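Local coordinates for protein Myo-inositol 2-dehydrogenase (Lactobacillus plantarum WCFS1, PDB 3CEA) that probably catalyses the NAD-dependent oxidation of myo-inositol at its second carbon, as a member of the Gfo/Idh/MocA oxidoreductase family with a Rossmann-fold domain that binds NAD, at residues Y90-G95 with P122-Q127; N97-K102 with Q303-N308; M131-D136 with Q314-V319. All blocks are in the same frame, centred on the assembly; numbering follows the deposited sequence.

Interaction 1 of 3, residues Y90-G95 with P122-Q127; sequences YAMNAG and PNQIFQ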
loop_
_atom_site.group_PDB
_atom_site.type_symbol
_atom_site.label_atom_id
_atom_site.label_comp_id
_atom_site.label_asym_id
_atom_site.label_seq_id
_atom_site.Cartn_x
_atom_site.Cartn_y
_atom_site.Cartn_z
ATOM N N TYR A 90 45.530 12.646 -13.987
ATOM C CA TYR A 90 46.623 13.052 -13.100
ATOM C C TYR A 90 46.891 12.024 -11.998
ATOM O O TYR A 90 48.045 11.707 -11.708
ATOM C CB TYR A 90 46.346 14.431 -12.495
ATOM C CG TYR A 90 47.590 15.139 -12.004
ATOM C CD1 TYR A 90 48.431 15.805 -12.895
ATOM C CD2 TYR A 90 47.926 15.143 -10.650
ATOM C CE1 TYR A 90 49.579 16.457 -12.451
ATOM C CE2 TYR A 90 49.072 15.793 -10.193
ATOM C CZ TYR A 90 49.893 16.448 -11.100
ATOM O OH TYR A 90 51.026 17.093 -10.664
ATOM N N ALA A 91 45.818 11.504 -11.406
ATOM C CA ALA A 91 45.904 10.518 -10.328
ATOM C C ALA A 91 46.355 9.142 -10.820
ATOM O O ALA A 91 47.131 8.469 -10.139
ATOM C CB ALA A 91 44.572 10.415 -9.588
HETATM N N MSE A 92 45.864 8.730 -11.990
HETATM C CA MSE A 92 46.297 7.481 -12.627
HETATM C C MSE A 92 47.799 7.513 -12.931
HETATM O O MSE A 92 48.508 6.534 -12.686
HETATM C CB MSE A 92 45.516 7.211 -13.920
HETATM C CG MSE A 92 44.028 6.891 -13.749
HETATM SE SE MSE A 92 43.599 5.144 -12.980
HETATM C CE MSE A 92 44.612 4.023 -14.113
ATOM N N ASN A 93 48.271 8.645 -13.454
ATOM C CA ASN A 93 49.685 8.838 -13.783
ATOM C C ASN A 93 50.606 8.848 -12.565
ATOM O O ASN A 93 51.806 8.591 -12.684
ATOM C CB ASN A 93 49.881 10.127 -14.589
ATOM C CG ASN A 93 49.450 9.987 -16.036
ATOM O OD1 ASN A 93 49.535 8.909 -16.625
ATOM N ND2 ASN A 93 48.994 11.087 -16.622
ATOM N N ALA A 94 50.040 9.154 -11.400
ATOM C CA ALA A 94 50.792 9.172 -10.153
ATOM C C ALA A 94 50.749 7.820 -9.438
ATOM O O ALA A 94 51.196 7.701 -8.294
ATOM C CB ALA A 94 50.279 10.276 -9.246
ATOM N N GLY A 95 50.209 6.807 -10.114
ATOM C CA GLY A 95 50.194 5.437 -9.594
ATOM C C GLY A 95 49.038 5.110 -8.667
ATOM O O GLY A 95 48.954 3.998 -8.136
ATOM N N PRO A 122 46.906 -1.091 -16.095
ATOM C CA PRO A 122 46.052 -2.238 -15.766
ATOM C C PRO A 122 46.243 -2.739 -14.331
ATOM O O PRO A 122 45.373 -3.438 -13.802
ATOM C CB PRO A 122 46.496 -3.302 -16.776
ATOM C CG PRO A 122 47.915 -2.975 -17.058
ATOM C CD PRO A 122 48.040 -1.479 -16.958
ATOM N N ASN A 123 47.375 -2.379 -13.725
ATOM C CA ASN A 123 47.679 -2.739 -12.341
ATOM C C ASN A 123 46.976 -1.827 -11.336
ATOM O O ASN A 123 46.952 -2.112 -10.136
ATOM C CB ASN A 123 49.194 -2.719 -12.107
ATOM C CG ASN A 123 49.947 -3.684 -13.019
ATOM O OD1 ASN A 123 49.358 -4.343 -13.878
ATOM N ND2 ASN A 123 51.260 -3.765 -12.830
ATOM N N GLN A 124 46.405 -0.731 -11.835
ATOM C CA GLN A 124 45.682 0.227 -11.005
ATOM C C GLN A 124 44.182 0.084 -11.206
ATOM O O GLN A 124 43.694 0.062 -12.341
ATOM C CB GLN A 124 46.119 1.660 -11.321
ATOM C CG GLN A 124 47.490 2.027 -10.769
ATOM C CD GLN A 124 48.109 3.214 -11.482
ATOM O OE1 GLN A 124 49.188 3.104 -12.062
ATOM N NE2 GLN A 124 47.430 4.354 -11.445
ATOM N N ILE A 125 43.457 -0.010 -10.097
ATOM C CA ILE A 125 42.008 -0.163 -10.133
ATOM C C ILE A 125 41.343 1.174 -10.454
ATOM O O ILE A 125 41.683 2.203 -9.864
ATOM C CB ILE A 125 41.456 -0.725 -8.786
ATOM C CG1 ILE A 125 42.236 -1.973 -8.334
ATOM C CG2 ILE A 125 39.948 -0.992 -8.867
ATOM C CD1 ILE A 125 42.226 -3.152 -9.310
ATOM N N PHE A 126 40.421 1.150 -11.415
ATOM C CA PHE A 126 39.506 2.265 -11.632
ATOM C C PHE A 126 38.066 1.805 -11.439
ATOM O O PHE A 126 37.674 0.746 -11.930
ATOM C CB PHE A 126 39.678 2.896 -13.018
ATOM C CG PHE A 126 38.674 3.982 -13.310
ATOM C CD1 PHE A 126 38.907 5.292 -12.904
ATOM C CD2 PHE A 126 37.479 3.689 -13.964
ATOM C CE1 PHE A 126 37.973 6.297 -13.158
ATOM C CE2 PHE A 126 36.540 4.687 -14.219
ATOM C CZ PHE A 126 36.790 5.992 -13.815
ATOM N N GLN A 127 37.280 2.619 -10.739
ATOM C CA GLN A 127 35.891 2.285 -10.452
ATOM C C GLN A 127 34.974 3.500 -10.567
ATOM O O GLN A 127 35.268 4.563 -10.012
ATOM C CB GLN A 127 35.783 1.660 -9.061
ATOM C CG GLN A 127 34.458 0.981 -8.770
ATOM C CD GLN A 127 34.543 0.017 -7.606
ATOM O OE1 GLN A 127 35.452 -0.813 -7.534
ATOM N NE2 GLN A 127 33.588 0.117 -6.687
#

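Interaction 2 of 3, residues N97-K102 with Q303-N308; sequences NVFCEK and QDFVNN. With NAD (nicotinamide-adenine-dinucleotide), chain E.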
loop_
_atom_site.group_PDB
_atom_site.type_symbol
_atom_site.label_atom_id
_atom_site.label_comp_id
_atom_site.label_asym_id
_atom_site.label_seq_id
_atom_site.Cartn_x
_atom_site.Cartn_y
_atom_site.Cartn_z
ATOM N N ASN A 97 45.178 4.377 -7.263
ATOM C CA ASN A 97 43.927 3.722 -7.616
ATOM C C ASN A 97 42.816 4.754 -7.501
ATOM O O ASN A 97 42.798 5.548 -6.559
ATOM C CB ASN A 97 43.662 2.529 -6.696
ATOM C CG ASN A 97 44.742 1.466 -6.796
ATOM O OD1 ASN A 97 44.729 0.629 -7.702
ATOM N ND2 ASN A 97 45.687 1.491 -5.860
ATOM N N VAL A 98 41.900 4.754 -8.463
ATOM C CA VAL A 98 40.918 5.830 -8.575
ATOM C C VAL A 98 39.475 5.342 -8.478
ATOM O O VAL A 98 39.050 4.453 -9.222
ATOM C CB VAL A 98 41.102 6.641 -9.893
ATOM C CG1 VAL A 98 40.048 7.734 -10.011
ATOM C CG2 VAL A 98 42.495 7.244 -9.972
ATOM N N PHE A 99 38.738 5.932 -7.540
ATOM C CA PHE A 99 37.287 5.847 -7.523
ATOM C C PHE A 99 36.743 7.202 -7.958
ATOM O O PHE A 99 36.852 8.189 -7.228
ATOM C CB PHE A 99 36.776 5.481 -6.128
ATOM C CG PHE A 99 35.281 5.304 -6.052
ATOM C CD1 PHE A 99 34.440 6.402 -5.862
ATOM C CD2 PHE A 99 34.715 4.036 -6.158
ATOM C CE1 PHE A 99 33.060 6.245 -5.789
ATOM C CE2 PHE A 99 33.333 3.867 -6.082
ATOM C CZ PHE A 99 32.504 4.975 -5.899
ATOM N N CYS A 100 36.171 7.245 -9.156
ATOM C CA CYS A 100 35.598 8.475 -9.688
ATOM C C CYS A 100 34.080 8.377 -9.723
ATOM O O CYS A 100 33.524 7.368 -10.168
ATOM C CB CYS A 100 36.145 8.755 -11.091
ATOM S SG CYS A 100 35.775 10.402 -11.737
ATOM N N GLU A 101 33.413 9.425 -9.251
ATOM C CA GLU A 101 31.958 9.495 -9.311
ATOM C C GLU A 101 31.445 9.613 -10.738
ATOM O O GLU A 101 32.176 10.019 -11.644
ATOM C CB GLU A 101 31.418 10.652 -8.459
ATOM C CG GLU A 101 31.050 10.262 -7.027
ATOM C CD GLU A 101 29.984 9.169 -6.943
ATOM O OE1 GLU A 101 29.256 8.938 -7.935
ATOM O OE2 GLU A 101 29.866 8.544 -5.868
ATOM N N LYS A 102 30.182 9.236 -10.925
ATOM C CA LYS A 102 29.516 9.332 -12.218
ATOM C C LYS A 102 29.127 10.791 -12.489
ATOM O O LYS A 102 28.920 11.555 -11.546
ATOM C CB LYS A 102 28.285 8.410 -12.246
ATOM C CG LYS A 102 27.122 8.848 -11.353
ATOM C CD LYS A 102 26.121 9.683 -12.139
ATOM C CE LYS A 102 25.505 10.782 -11.290
ATOM N NZ LYS A 102 24.428 11.509 -12.016
ATOM N N GLN A 303 33.166 0.185 -0.180
ATOM C CA GLN A 303 33.766 -0.992 0.437
ATOM C C GLN A 303 34.241 -1.981 -0.629
ATOM O O GLN A 303 35.322 -2.557 -0.504
ATOM C CB GLN A 303 32.781 -1.671 1.395
ATOM C CG GLN A 303 33.379 -2.829 2.198
ATOM C CD GLN A 303 34.381 -2.363 3.239
ATOM O OE1 GLN A 303 34.018 -1.703 4.214
ATOM N NE2 GLN A 303 35.648 -2.706 3.035
ATOM N N ASP A 304 33.432 -2.163 -1.672
ATOM C CA ASP A 304 33.785 -3.039 -2.788
ATOM C C ASP A 304 35.045 -2.545 -3.501
ATOM O O ASP A 304 35.912 -3.345 -3.860
ATOM C CB ASP A 304 32.619 -3.168 -3.774
ATOM C CG ASP A 304 32.911 -4.142 -4.911
ATOM O OD1 ASP A 304 33.285 -5.305 -4.633
ATOM O OD2 ASP A 304 32.756 -3.744 -6.086
ATOM N N PHE A 305 35.138 -1.227 -3.691
ATOM C CA PHE A 305 36.320 -0.597 -4.281
ATOM C C PHE A 305 37.570 -0.837 -3.437
ATOM O O PHE A 305 38.619 -1.200 -3.967
ATOM C CB PHE A 305 36.091 0.909 -4.478
ATOM C CG PHE A 305 37.339 1.680 -4.819
ATOM C CD1 PHE A 305 37.853 1.664 -6.112
ATOM C CD2 PHE A 305 37.998 2.427 -3.846
ATOM C CE1 PHE A 305 39.005 2.376 -6.432
ATOM C CE2 PHE A 305 39.152 3.144 -4.154
ATOM C CZ PHE A 305 39.656 3.119 -5.451
ATOM N N VAL A 306 37.446 -0.621 -2.127
ATOM C CA VAL A 306 38.547 -0.831 -1.186
ATOM C C VAL A 306 39.012 -2.289 -1.222
ATOM O O VAL A 306 40.215 -2.556 -1.287
ATOM C CB VAL A 306 38.163 -0.383 0.253
ATOM C CG1 VAL A 306 39.184 -0.865 1.279
ATOM C CG2 VAL A 306 38.033 1.132 0.317
ATOM N N ASN A 307 38.055 -3.219 -1.198
ATOM C CA ASN A 307 38.342 -4.647 -1.346
ATOM C C ASN A 307 39.019 -4.947 -2.681
ATOM O O ASN A 307 39.963 -5.738 -2.742
ATOM C CB ASN A 307 37.060 -5.479 -1.220
ATOM C CG ASN A 307 36.416 -5.376 0.157
ATOM O OD1 ASN A 307 37.098 -5.207 1.171
ATOM N ND2 ASN A 307 35.089 -5.485 0.195
ATOM N N ASN A 308 38.531 -4.306 -3.743
ATOM C CA ASN A 308 39.082 -4.473 -5.087
ATOM C C ASN A 308 40.546 -4.060 -5.187
ATOM O O ASN A 308 41.341 -4.752 -5.823
ATOM C CB ASN A 308 38.238 -3.718 -6.123
ATOM C CG ASN A 308 36.957 -4.454 -6.490
ATOM O OD1 ASN A 308 36.736 -5.593 -6.075
ATOM N ND2 ASN A 308 36.104 -3.798 -7.270
HETATM P PA NAD E . 28.765 19.743 -5.034
HETATM O O1A NAD E . 27.763 19.675 -3.946
HETATM O O2A NAD E . 28.682 21.018 -5.779
HETATM O O5B NAD E . 30.232 19.511 -4.415
HETATM C C5B NAD E . 31.392 19.738 -5.190
HETATM C C4B NAD E . 32.618 19.788 -4.282
HETATM O O4B NAD E . 33.810 19.715 -5.047
HETATM C C3B NAD E . 32.685 21.076 -3.478
HETATM O O3B NAD E . 32.971 20.732 -2.145
HETATM C C2B NAD E . 33.835 21.857 -4.083
HETATM O O2B NAD E . 34.561 22.585 -3.118
HETATM C C1B NAD E . 34.691 20.774 -4.719
HETATM N N9A NAD E . 35.386 21.265 -5.924
HETATM C C8A NAD E . 34.823 21.892 -7.008
HETATM N N7A NAD E . 35.797 22.178 -7.902
HETATM C C5A NAD E . 36.976 21.747 -7.401
HETATM C C6A NAD E . 38.273 21.792 -7.899
HETATM N N6A NAD E . 38.475 22.110 -9.173
HETATM N N1A NAD E . 39.306 21.258 -7.147
HETATM C C2A NAD E . 39.050 20.686 -5.912
HETATM N N3A NAD E . 37.756 20.646 -5.423
HETATM C C4A NAD E . 36.735 21.168 -6.156
HETATM O O3 NAD E . 28.572 18.507 -6.051
HETATM P PN NAD E . 28.026 17.074 -5.556
HETATM O O1N NAD E . 28.650 16.735 -4.254
HETATM O O2N NAD E . 26.558 17.092 -5.707
HETATM O O5D NAD E . 28.568 16.044 -6.664
HETATM C C5D NAD E . 29.905 16.009 -7.106
HETATM C C4D NAD E . 30.024 14.898 -8.145
HETATM O O4D NAD E . 29.318 13.748 -7.711
HETATM C C3D NAD E . 29.443 15.313 -9.489
HETATM O O3D NAD E . 30.377 15.018 -10.502
HETATM C C2D NAD E . 28.193 14.469 -9.646
HETATM O O2D NAD E . 28.012 14.034 -10.971
HETATM C C1D NAD E . 28.418 13.293 -8.705
HETATM N N1N NAD E . 27.154 12.821 -8.105
HETATM C C2N NAD E . 26.847 11.486 -8.174
HETATM C C3N NAD E . 25.658 11.002 -7.620
HETATM C C7N NAD E . 25.390 9.526 -7.534
HETATM O O7N NAD E . 24.056 9.096 -7.393
HETATM N N7N NAD E . 26.405 8.658 -7.592
HETATM C C4N NAD E . 24.783 11.889 -6.996
HETATM C C5N NAD E . 25.101 13.244 -6.931
HETATM C C6N NAD E . 26.294 13.699 -7.490
#

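Interaction 3 of 3, residues M131-D136 with Q314-V319; sequences MRRYDD and QPEVTV. With NAD (nicotinamide-adenine-dinucleotide), chain E.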
loop_
_atom_site.group_PDB
_atom_site.type_symbol
_atom_site.label_atom_id
_atom_site.label_comp_id
_atom_site.label_asym_id
_atom_site.label_seq_id
_atom_site.Cartn_x
_atom_site.Cartn_y
_atom_site.Cartn_z
HETATM N N MSE A 131 25.998 3.332 -8.135
HETATM C CA MSE A 131 25.720 2.703 -6.844
HETATM C C MSE A 131 24.449 1.850 -6.822
HETATM O O MSE A 131 24.352 0.909 -6.029
HETATM C CB MSE A 131 25.688 3.748 -5.715
HETATM C CG MSE A 131 24.397 4.559 -5.603
HETATM SE SE MSE A 131 24.103 5.742 -7.119
HETATM C CE MSE A 131 22.392 6.437 -6.605
ATOM N N ARG A 132 23.488 2.172 -7.690
ATOM C CA ARG A 132 22.190 1.481 -7.698
ATOM C C ARG A 132 22.317 -0.020 -7.935
ATOM O O ARG A 132 21.454 -0.790 -7.509
ATOM C CB ARG A 132 21.227 2.104 -8.714
ATOM C CG ARG A 132 20.847 3.541 -8.394
ATOM C CD ARG A 132 19.687 4.010 -9.242
ATOM N NE ARG A 132 19.520 5.461 -9.168
ATOM C CZ ARG A 132 18.705 6.163 -9.947
ATOM N NH1 ARG A 132 17.971 5.556 -10.871
ATOM N NH2 ARG A 132 18.629 7.480 -9.810
ATOM N N ARG A 133 23.398 -0.425 -8.597
ATOM C CA ARG A 133 23.696 -1.841 -8.826
ATOM C C ARG A 133 23.998 -2.587 -7.523
ATOM O O ARG A 133 23.862 -3.812 -7.452
ATOM C CB ARG A 133 24.869 -1.999 -9.796
ATOM C CG ARG A 133 24.561 -1.622 -11.236
ATOM C CD ARG A 133 25.375 -2.485 -12.190
ATOM N NE ARG A 133 25.390 -1.964 -13.556
ATOM C CZ ARG A 133 25.908 -2.610 -14.598
ATOM N NH1 ARG A 133 26.451 -3.814 -14.444
ATOM N NH2 ARG A 133 25.882 -2.054 -15.803
ATOM N N TYR A 134 24.408 -1.835 -6.503
ATOM C CA TYR A 134 24.720 -2.376 -5.179
ATOM C C TYR A 134 23.501 -2.395 -4.255
ATOM O O TYR A 134 23.476 -3.143 -3.273
ATOM C CB TYR A 134 25.848 -1.570 -4.527
ATOM C CG TYR A 134 27.184 -1.699 -5.225
ATOM C CD1 TYR A 134 27.504 -0.892 -6.320
ATOM C CD2 TYR A 134 28.130 -2.627 -4.791
ATOM C CE1 TYR A 134 28.731 -1.010 -6.964
ATOM C CE2 TYR A 134 29.359 -2.752 -5.428
ATOM C CZ TYR A 134 29.653 -1.941 -6.512
ATOM O OH TYR A 134 30.867 -2.061 -7.143
ATOM N N ASP A 135 22.502 -1.568 -4.570
ATOM C CA ASP A 135 21.281 -1.462 -3.765
ATOM C C ASP A 135 20.588 -2.818 -3.623
ATOM O O ASP A 135 20.487 -3.574 -4.592
ATOM C CB ASP A 135 20.322 -0.433 -4.370
ATOM C CG ASP A 135 19.012 -0.340 -3.611
ATOM O OD1 ASP A 135 18.989 0.278 -2.526
ATOM O OD2 ASP A 135 18.006 -0.893 -4.099
ATOM N N ASP A 136 20.121 -3.103 -2.409
ATOM C CA ASP A 136 19.524 -4.394 -2.058
ATOM C C ASP A 136 18.290 -4.734 -2.890
ATOM O O ASP A 136 18.124 -5.878 -3.315
ATOM C CB ASP A 136 19.175 -4.422 -0.564
ATOM C CG ASP A 136 18.928 -5.828 -0.046
ATOM N N GLN A 314 39.581 -5.681 -10.845
ATOM C CA GLN A 314 38.793 -4.612 -11.452
ATOM C C GLN A 314 37.305 -4.882 -11.230
ATOM O O GLN A 314 36.882 -6.045 -11.258
ATOM C CB GLN A 314 39.100 -4.484 -12.949
ATOM C CG GLN A 314 40.556 -4.137 -13.282
ATOM C CD GLN A 314 40.949 -2.706 -12.925
ATOM O OE1 GLN A 314 40.102 -1.815 -12.796
ATOM N NE2 GLN A 314 42.249 -2.480 -12.775
ATOM N N PRO A 315 36.511 -3.815 -11.001
ATOM C CA PRO A 315 35.071 -3.944 -10.758
ATOM C C PRO A 315 34.327 -4.461 -11.984
ATOM O O PRO A 315 34.855 -4.389 -13.096
ATOM C CB PRO A 315 34.638 -2.504 -10.456
ATOM C CG PRO A 315 35.656 -1.659 -11.128
ATOM C CD PRO A 315 36.942 -2.404 -10.964
ATOM N N GLU A 316 33.115 -4.974 -11.775
ATOM C CA GLU A 316 32.291 -5.474 -12.873
ATOM C C GLU A 316 31.962 -4.361 -13.869
ATOM O O GLU A 316 32.132 -4.535 -15.078
ATOM C CB GLU A 316 31.004 -6.119 -12.348
ATOM C CG GLU A 316 30.158 -6.773 -13.441
ATOM C CD GLU A 316 28.837 -7.318 -12.930
ATOM O OE1 GLU A 316 27.982 -6.521 -12.473
ATOM O OE2 GLU A 316 28.649 -8.551 -13.002
ATOM N N VAL A 317 31.499 -3.226 -13.351
ATOM C CA VAL A 317 31.173 -2.068 -14.178
ATOM C C VAL A 317 32.456 -1.448 -14.730
ATOM O O VAL A 317 33.243 -0.845 -13.991
ATOM C CB VAL A 317 30.340 -1.021 -13.399
ATOM C CG1 VAL A 317 30.037 0.197 -14.272
ATOM C CG2 VAL A 317 29.052 -1.645 -12.890
ATOM N N THR A 318 32.653 -1.622 -16.036
ATOM C CA THR A 318 33.857 -1.170 -16.728
ATOM C C THR A 318 33.761 0.304 -17.134
ATOM O O THR A 318 32.731 0.950 -16.927
ATOM C CB THR A 318 34.137 -2.024 -17.991
ATOM O OG1 THR A 318 33.106 -1.805 -18.963
ATOM C CG2 THR A 318 34.205 -3.514 -17.651
ATOM N N VAL A 319 34.848 0.821 -17.706
ATOM C CA VAL A 319 34.889 2.174 -18.262
ATOM C C VAL A 319 33.928 2.259 -19.448
ATOM O O VAL A 319 33.226 3.261 -19.622
ATOM C CB VAL A 319 36.324 2.558 -18.713
ATOM C CG1 VAL A 319 36.399 4.032 -19.117
ATOM C CG2 VAL A 319 37.330 2.262 -17.608
HETATM P PA NAD E . 28.765 19.743 -5.034
HETATM O O1A NAD E . 27.763 19.675 -3.946
HETATM O O2A NAD E . 28.682 21.018 -5.779
HETATM O O5B NAD E . 30.232 19.511 -4.415
HETATM C C5B NAD E . 31.392 19.738 -5.190
HETATM C C4B NAD E . 32.618 19.788 -4.282
HETATM O O4B NAD E . 33.810 19.715 -5.047
HETATM C C3B NAD E . 32.685 21.076 -3.478
HETATM O O3B NAD E . 32.971 20.732 -2.145
HETATM C C2B NAD E . 33.835 21.857 -4.083
HETATM O O2B NAD E . 34.561 22.585 -3.118
HETATM C C1B NAD E . 34.691 20.774 -4.719
HETATM N N9A NAD E . 35.386 21.265 -5.924
HETATM C C8A NAD E . 34.823 21.892 -7.008
HETATM N N7A NAD E . 35.797 22.178 -7.902
HETATM C C5A NAD E . 36.976 21.747 -7.401
HETATM C C6A NAD E . 38.273 21.792 -7.899
HETATM N N6A NAD E . 38.475 22.110 -9.173
HETATM N N1A NAD E . 39.306 21.258 -7.147
HETATM C C2A NAD E . 39.050 20.686 -5.912
HETATM N N3A NAD E . 37.756 20.646 -5.423
HETATM C C4A NAD E . 36.735 21.168 -6.156
HETATM O O3 NAD E . 28.572 18.507 -6.051
HETATM P PN NAD E . 28.026 17.074 -5.556
HETATM O O1N NAD E . 28.650 16.735 -4.254
HETATM O O2N NAD E . 26.558 17.092 -5.707
HETATM O O5D NAD E . 28.568 16.044 -6.664
HETATM C C5D NAD E . 29.905 16.009 -7.106
HETATM C C4D NAD E . 30.024 14.898 -8.145
HETATM O O4D NAD E . 29.318 13.748 -7.711
HETATM C C3D NAD E . 29.443 15.313 -9.489
HETATM O O3D NAD E . 30.377 15.018 -10.502
HETATM C C2D NAD E . 28.193 14.469 -9.646
HETATM O O2D NAD E . 28.012 14.034 -10.971
HETATM C C1D NAD E . 28.418 13.293 -8.705
HETATM N N1N NAD E . 27.154 12.821 -8.105
HETATM C C2N NAD E . 26.847 11.486 -8.174
HETATM C C3N NAD E . 25.658 11.002 -7.620
HETATM C C7N NAD E . 25.390 9.526 -7.534
HETATM O O7N NAD E . 24.056 9.096 -7.393
HETATM N N7N NAD E . 26.405 8.658 -7.592
HETATM C C4N NAD E . 24.783 11.889 -6.996
HETATM C C5N NAD E . 25.101 13.244 -6.931
HETATM C C6N NAD E . 26.294 13.699 -7.490
#

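Interaction 1 of 3, residues Y90-G95 with P122-Q127
The carbonyl oxygen of Met-92 is gripped by two donors. Gln-124 NE2 reaches Met-92 O at 2.7 Å, and the backbone N of Gly-95 comes to the same oxygen at 3.1 Å. The second bond belongs to a Schellman motif that ends helix 84-93 of the Rossmann fold. Gly-95 is its C-prime residue, with a positive phi of 85°. The motif's other bond runs from Leu-96 N to Ala-91 O.

The bond from Gln-124 is almost straight, 177° at the hydrogen. It lies in the carbonyl plane and uses a lone pair of Met-92 O. The oxygen also lies in the amide plane of Gln-124. Such geometry should fix the rotation of the amide. NE2 has a further hydrogen bond, to Leu-96 O, so one amide nitrogen bonds a carbonyl of the last helical turn and one in the link that follows it. Gln-124 gets there because CG lies anti to its carbonyl carbon (chi1 -75°) and the chain runs out extended from CG. The amide passes close to the backbone of Gly-95, with Gln-124 OE1 at 3.5 Å from Gly-95 CA.

Met-92 is modelled as selenomethionine. Its chain bends at chi2 and chi3, which brings the end nearer to Gln-124 than its start would suggest. The two side chains slide past each other in opposite directions. Met-92 also packs on Val-98 of strand 97-100 and on Val-117 of helix 108-119. The contact therefore joins the C-terminal end of one Rossmann helix to the approach to strand 126-127, an outermost strand of the parallel sheet within this chain. At the meeting point of the two side chains, Met-92 CE lies 4.0 Å from Gln-124 CB.

Interaction 2 of 3, residues N97-K102 with Q303-N308
The ring of Phe-305 carries Phe-99 CB over the centre of one face. CB stands 3.7 Å from the centroid of the Phe-305 ring, only 6° off the ring normal, which makes a CH-pi contact. At the edge of the Phe-305 ring, near its plane, lies Asn-97 C, 4.1 Å from Phe-305 CZ. Phe-305 CD1 and Glu-101 OE2 lie at the edge of the Phe-99 ring, in its plane. The two rings form an edge-to-face pair, the edge of Phe-99 toward the face of Phe-305, with the planes at 69°.

In both residues CG is anti to the backbone N. This carries each ring into the space between strand and helix. Phe-99 CD2 then meets Phe-305 CG at 3.8 Å. Phe-76 meets both rings and completes an aromatic cluster. The 303-308 part of helix 295-311 runs nearly antiparallel to strand 97-100, the segment axes 9.9 Å apart at closest approach.

The same strand leads to the cofactor. Glu-101 OE1 accepts a hydrogen bond from the carboxamide N7N of NAD at 2.9 Å, and the backbone N of Lys-102 also donates to this OE1. The other carboxylate oxygen, OE2, is bonded to His-23. The NAD ribose hydroxyl O2D donates to Lys-102 O at 2.7 Å. Lys-102 CE lies above the nicotinamide plane, displaced from the ring centre past the C2N-C3N bond, 3.5 Å from NAD C2N. The contact packs a helix against a parallel Rossmann strand whose C-terminal end leads into the NAD pocket, as is usual in Rossmann dinucleotide-binding domains.

Interaction 3 of 3, residues M131-D136 with Q314-V319
Van der Waals packing joins Arg-133 to Val-317. The CG2 methyl of Val-317 lies over one face of the guanidinium, offset toward its rim, at 3.7 Å from Arg-133 CZ. The same methyl touches the aliphatic part of the chain, with Arg-133 CD at 3.8 Å from Val-317 CG2. With chi1 of Val-317 at 179°, CG2 is the branch anti to the carbonyl carbon, beside the backbone N, and it is the one turned to the arginine.

Charge pairing is looser. Glu-316 OE1 sits at the edge of the guanidinium, near its plane, but its 3.7 Å from Arg-133 NH1 makes only a long salt bridge. The guanidinium and carboxylate planes are 62° apart. The stronger charged partner of Arg-133 is Asp-192, which takes NH2. Trp-196 adds a cation-pi contact. A leucine in place of Arg-133 would probably leave Asp-192 and Glu-316 without their positive partner and Val-317 without the flat group it packs on.

Cofactor contact comes from the start of the 131-136 segment. Met-131, modelled as selenomethionine, brings CE to 3.2 Å from the carboxamide oxygen O7N of NAD. Arg-132 NH1 forms a salt bridge with Asp-190 OD1.

The caps place both segments in the fold. Asp-135 is the N-cap of helix 136-146, and Thr-318 is the N-cap of helix 319-338. The contact therefore joins the loop that follows strand 126-127 to the loop between helices 295-311 and 319-338, while the arginines of 131-136 reach helix 182-198 through Asp-190 and Asp-192.

The three contacts meet around strand 126-127. Interactions 1 and 2 have centres about 11 Å apart and share the parallel sheet. Just before strand 126-127, Ile-125 N is hydrogen-bonded to the side chain of Asn-97 (OD1, 2.8 Å), and Ile-125 O pairs with Val-98 N (2.9 Å). Interactions 1 and 3 are about 18 Å apart between centres, yet Gln-314 NE2 is hydrogen-bonded to Gln-124 O at 3.0 Å. The centres of interactions 2 and 3 are about 10 Å apart, and Tyr-134 OH is hydrogen-bonded to Asp-304 OD2 at 2.7 Å. Both touch the NAD carboxamide, through Glu-101 and Met-131. Interaction 1 stands back, the Ala-91 side chain about 12 Å from NAD.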